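Long-range contact in actibind (Aspergillus niger, PDB 3D3Z), which cleaves single-stranded RNA as a secreted ribonuclease of the T2 family, probably without strict base specificity but with a preference for adenylic acid: residues 33-38 and 49-54. Numbering follows the deposited sequence.
Sequences TQFWDY and TIHGLW. With D3Z (1-(5-deoxy-beta-L-xylofuranosyl)pyrimidine-2,4(1H,3H)-dione), chain E.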
loop_
_atom_site.group_PDB
_atom_site.type_symbol
_atom_site.label_atom_id
_atom_site.label_comp_id
_atom_site.label_asym_id
_atom_site.label_seq_id
_atom_site.Cartn_x
_atom_site.Cartn_y
_atom_site.Cartn_z
ATOM N N THR A 33 -1.459 1.422 -1.213
ATOM C CA THR A 33 -2.903 1.689 -1.394
ATOM C C THR A 33 -3.633 1.596 -0.051
ATOM O O THR A 33 -3.250 0.811 0.828
ATOM C CB THR A 33 -3.517 0.740 -2.417
ATOM O OG1 THR A 33 -3.376 -0.607 -1.958
ATOM C CG2 THR A 33 -2.792 0.898 -3.721
ATOM N N GLN A 34 -4.660 2.432 0.112
ATOM C CA GLN A 34 -5.412 2.524 1.338
ATOM C C GLN A 34 -6.942 2.548 1.139
ATOM O O GLN A 34 -7.435 2.919 0.085
ATOM C CB GLN A 34 -4.976 3.794 2.075
ATOM C CG GLN A 34 -3.511 3.864 2.383
ATOM C CD GLN A 34 -3.123 5.118 3.137
ATOM O OE1 GLN A 34 -4.000 5.852 3.649
ATOM N NE2 GLN A 34 -1.815 5.310 3.320
ATOM N N PHE A 35 -7.686 2.179 2.177
ATOM C CA PHE A 35 -9.137 2.233 2.176
ATOM C C PHE A 35 -9.690 3.164 3.238
ATOM O O PHE A 35 -9.111 3.266 4.285
ATOM C CB PHE A 35 -9.671 0.878 2.619
ATOM C CG PHE A 35 -9.688 -0.137 1.551
ATOM C CD1 PHE A 35 -10.196 0.167 0.312
ATOM C CD2 PHE A 35 -9.265 -1.439 1.802
ATOM C CE1 PHE A 35 -10.269 -0.785 -0.650
ATOM C CE2 PHE A 35 -9.337 -2.387 0.817
ATOM C CZ PHE A 35 -9.835 -2.059 -0.399
ATOM N N TRP A 36 -10.835 3.771 2.935
ATOM C CA TRP A 36 -11.733 4.377 3.919
ATOM C C TRP A 36 -13.050 3.539 3.936
ATOM O O TRP A 36 -13.933 3.694 3.061
ATOM C CB TRP A 36 -11.966 5.879 3.568
ATOM C CG TRP A 36 -12.822 6.556 4.564
ATOM C CD1 TRP A 36 -14.162 6.927 4.431
ATOM C CD2 TRP A 36 -12.429 6.942 5.875
ATOM N NE1 TRP A 36 -14.601 7.495 5.601
ATOM C CE2 TRP A 36 -13.556 7.553 6.487
ATOM C CE3 TRP A 36 -11.225 6.864 6.589
ATOM C CZ2 TRP A 36 -13.515 8.036 7.781
ATOM C CZ3 TRP A 36 -11.189 7.361 7.889
ATOM C CH2 TRP A 36 -12.324 7.945 8.465
ATOM N N ASP A 37 -13.156 2.598 4.877
ATOM C CA ASP A 37 -14.267 1.678 4.954
ATOM C C ASP A 37 -15.266 2.248 5.959
ATOM O O ASP A 37 -14.987 2.304 7.153
ATOM C CB ASP A 37 -13.808 0.271 5.398
ATOM C CG ASP A 37 -12.981 -0.481 4.342
ATOM O OD1 ASP A 37 -13.011 -0.135 3.138
ATOM O OD2 ASP A 37 -12.278 -1.467 4.737
ATOM N N TYR A 38 -16.413 2.758 5.468
ATOM C CA TYR A 38 -17.457 3.399 6.333
ATOM C C TYR A 38 -18.769 2.558 6.440
ATOM O O TYR A 38 -19.493 2.565 7.487
ATOM C CB TYR A 38 -17.720 4.853 5.846
ATOM C CG TYR A 38 -18.161 4.873 4.423
ATOM C CD1 TYR A 38 -17.220 5.019 3.387
ATOM C CD2 TYR A 38 -19.490 4.592 4.082
ATOM C CE1 TYR A 38 -17.598 4.933 2.058
ATOM C CE2 TYR A 38 -19.887 4.528 2.742
ATOM C CZ TYR A 38 -18.940 4.722 1.740
ATOM O OH TYR A 38 -19.331 4.596 0.421
ATOM N N THR A 49 -7.131 2.671 6.518
ATOM C CA THR A 49 -6.545 1.325 6.643
ATOM C C THR A 49 -5.799 0.920 5.362
ATOM O O THR A 49 -5.914 1.554 4.314
ATOM C CB THR A 49 -7.623 0.315 6.959
ATOM O OG1 THR A 49 -8.689 0.409 6.020
ATOM C CG2 THR A 49 -8.187 0.586 8.352
ATOM N N ILE A 50 -5.024 -0.162 5.461
ATOM C CA ILE A 50 -4.218 -0.698 4.398
ATOM C C ILE A 50 -5.063 -1.537 3.459
ATOM O O ILE A 50 -5.881 -2.354 3.866
ATOM C CB ILE A 50 -3.026 -1.647 4.913
ATOM C CG1 ILE A 50 -2.083 -0.870 5.877
ATOM C CG2 ILE A 50 -2.280 -2.280 3.720
ATOM C CD1 ILE A 50 -1.136 -1.736 6.785
ATOM N N HIS A 51 -4.854 -1.310 2.186
ATOM C CA HIS A 51 -5.296 -2.207 1.140
ATOM C C HIS A 51 -4.111 -3.115 0.735
ATOM O O HIS A 51 -4.213 -4.320 0.753
ATOM C CB HIS A 51 -5.839 -1.402 -0.053
ATOM C CG HIS A 51 -6.510 -2.231 -1.120
ATOM N ND1 HIS A 51 -7.188 -1.648 -2.172
ATOM C CD2 HIS A 51 -6.639 -3.573 -1.289
ATOM C CE1 HIS A 51 -7.689 -2.599 -2.949
ATOM N NE2 HIS A 51 -7.390 -3.776 -2.419
ATOM N N GLY A 52 -3.013 -2.508 0.341
ATOM C CA GLY A 52 -1.799 -3.237 -0.069
ATOM C C GLY A 52 -0.604 -2.422 -0.523
ATOM O O GLY A 52 -0.485 -1.235 -0.234
ATOM N N LEU A 53 0.283 -3.120 -1.225
ATOM C CA LEU A 53 1.448 -2.587 -1.895
ATOM C C LEU A 53 1.561 -3.318 -3.229
ATOM O O LEU A 53 1.667 -4.528 -3.248
ATOM C CB LEU A 53 2.706 -2.792 -1.023
ATOM C CG LEU A 53 4.031 -2.279 -1.641
ATOM C CD1 LEU A 53 4.062 -0.714 -1.794
ATOM C CD2 LEU A 53 5.223 -2.789 -0.762
ATOM N N TRP A 54 1.482 -2.579 -4.332
ATOM C CA TRP A 54 1.344 -3.141 -5.655
ATOM C C TRP A 54 2.445 -2.654 -6.553
ATOM O O TRP A 54 2.664 -1.426 -6.656
ATOM C CB TRP A 54 0.007 -2.721 -6.327
ATOM C CG TRP A 54 -1.229 -2.920 -5.534
ATOM C CD1 TRP A 54 -1.432 -3.800 -4.486
ATOM C CD2 TRP A 54 -2.468 -2.268 -5.748
ATOM N NE1 TRP A 54 -2.720 -3.663 -3.993
ATOM C CE2 TRP A 54 -3.387 -2.755 -4.775
ATOM C CE3 TRP A 54 -2.896 -1.294 -6.645
ATOM C CZ2 TRP A 54 -4.710 -2.282 -4.674
ATOM C CZ3 TRP A 54 -4.234 -0.833 -6.555
ATOM C CH2 TRP A 54 -5.115 -1.325 -5.569
HETATM N N1 D3Z E . -11.755 -5.970 0.132
HETATM C C2 D3Z E . -11.511 -6.826 1.223
HETATM N N3 D3Z E . -11.290 -6.306 2.427
HETATM C C4 D3Z E . -11.278 -4.989 2.635
HETATM C C5 D3Z E . -11.512 -4.152 1.577
HETATM C C6 D3Z E . -11.754 -4.658 0.307
HETATM O O2 D3Z E . -11.504 -8.068 1.089
HETATM O O4 D3Z E . -11.080 -4.487 3.761
HETATM C "C1'" D3Z E . -11.985 -6.503 -1.187
HETATM C "C2'" D3Z E . -11.314 -7.860 -1.203
HETATM O "O2'" D3Z E . -12.309 -8.898 -1.276
HETATM C "C3'" D3Z E . -10.331 -7.825 -2.360
HETATM C "C4'" D3Z E . -10.471 -6.464 -3.017
HETATM O "O3'" D3Z E . -9.001 -7.979 -1.891
HETATM O "O4'" D3Z E . -11.342 -5.681 -2.178
HETATM C "C5'" D3Z E . -9.093 -5.833 -3.183
HETATM O O HOH W 1 -7.152 1.116 -2.266
HETATM O O HOH W 2 -10.843 1.907 6.656
#
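Phe35 lays its ring over one face of the His51 imidazole in an offset stack, centroids 4.1 Å apart and planes 21° from parallel. Phe35 CZ sits over the middle of the imidazole, 3.2 Å from His51 ND1, while His51 CB lies over the phenyl face, toward its rim, as a CH-pi contact. His51 CG stands anti to the backbone N (chi1 -172°), which carries the imidazole out toward the bound nucleoside analogue. The opposite imidazole face meets the edge of the Trp54 indole, with CZ2 near the imidazole rim and His51 CE1 close to the indole plane. In the imidazole plane a water joins His51 ND1 to Gln34 O, tying the ring's rotation to the neighbouring strand. Thr33 crosses the Trp54 indole at about a right angle and points CG2 down on the six-membered ring, 3.5 Å from its centroid and 5° off the normal. Trp54 NE1 is held by Glu111, and His115 stacks on the indole. Strands 29-35 and 49-56 pair antiparallel in the central sheet of the RNase T2 fold, interrupted by a classic beta bulge: His51 and Gly52 both face Thr33. Thr33 O takes a hydrogen bond of 3.0 Å from His51 N and a weak one from Gly52 N. The bulge turns His51 to the same side as Phe35, toward the pocket; His51, Glu111 and His115 are the predicted active-site residues. Beyond it, Phe35 and Thr49 form a hydrogen-bonded pair, with Phe35 N 2.8 Å from Thr49 O. A second water bridges Thr49 OG1, Phe35 O and Asp37 N, fastening the strand end to the loop. The Phe35 ring also borders the uracil of the analogue obliquely, and Tyr98 N hydrogen-bonds to the analogue.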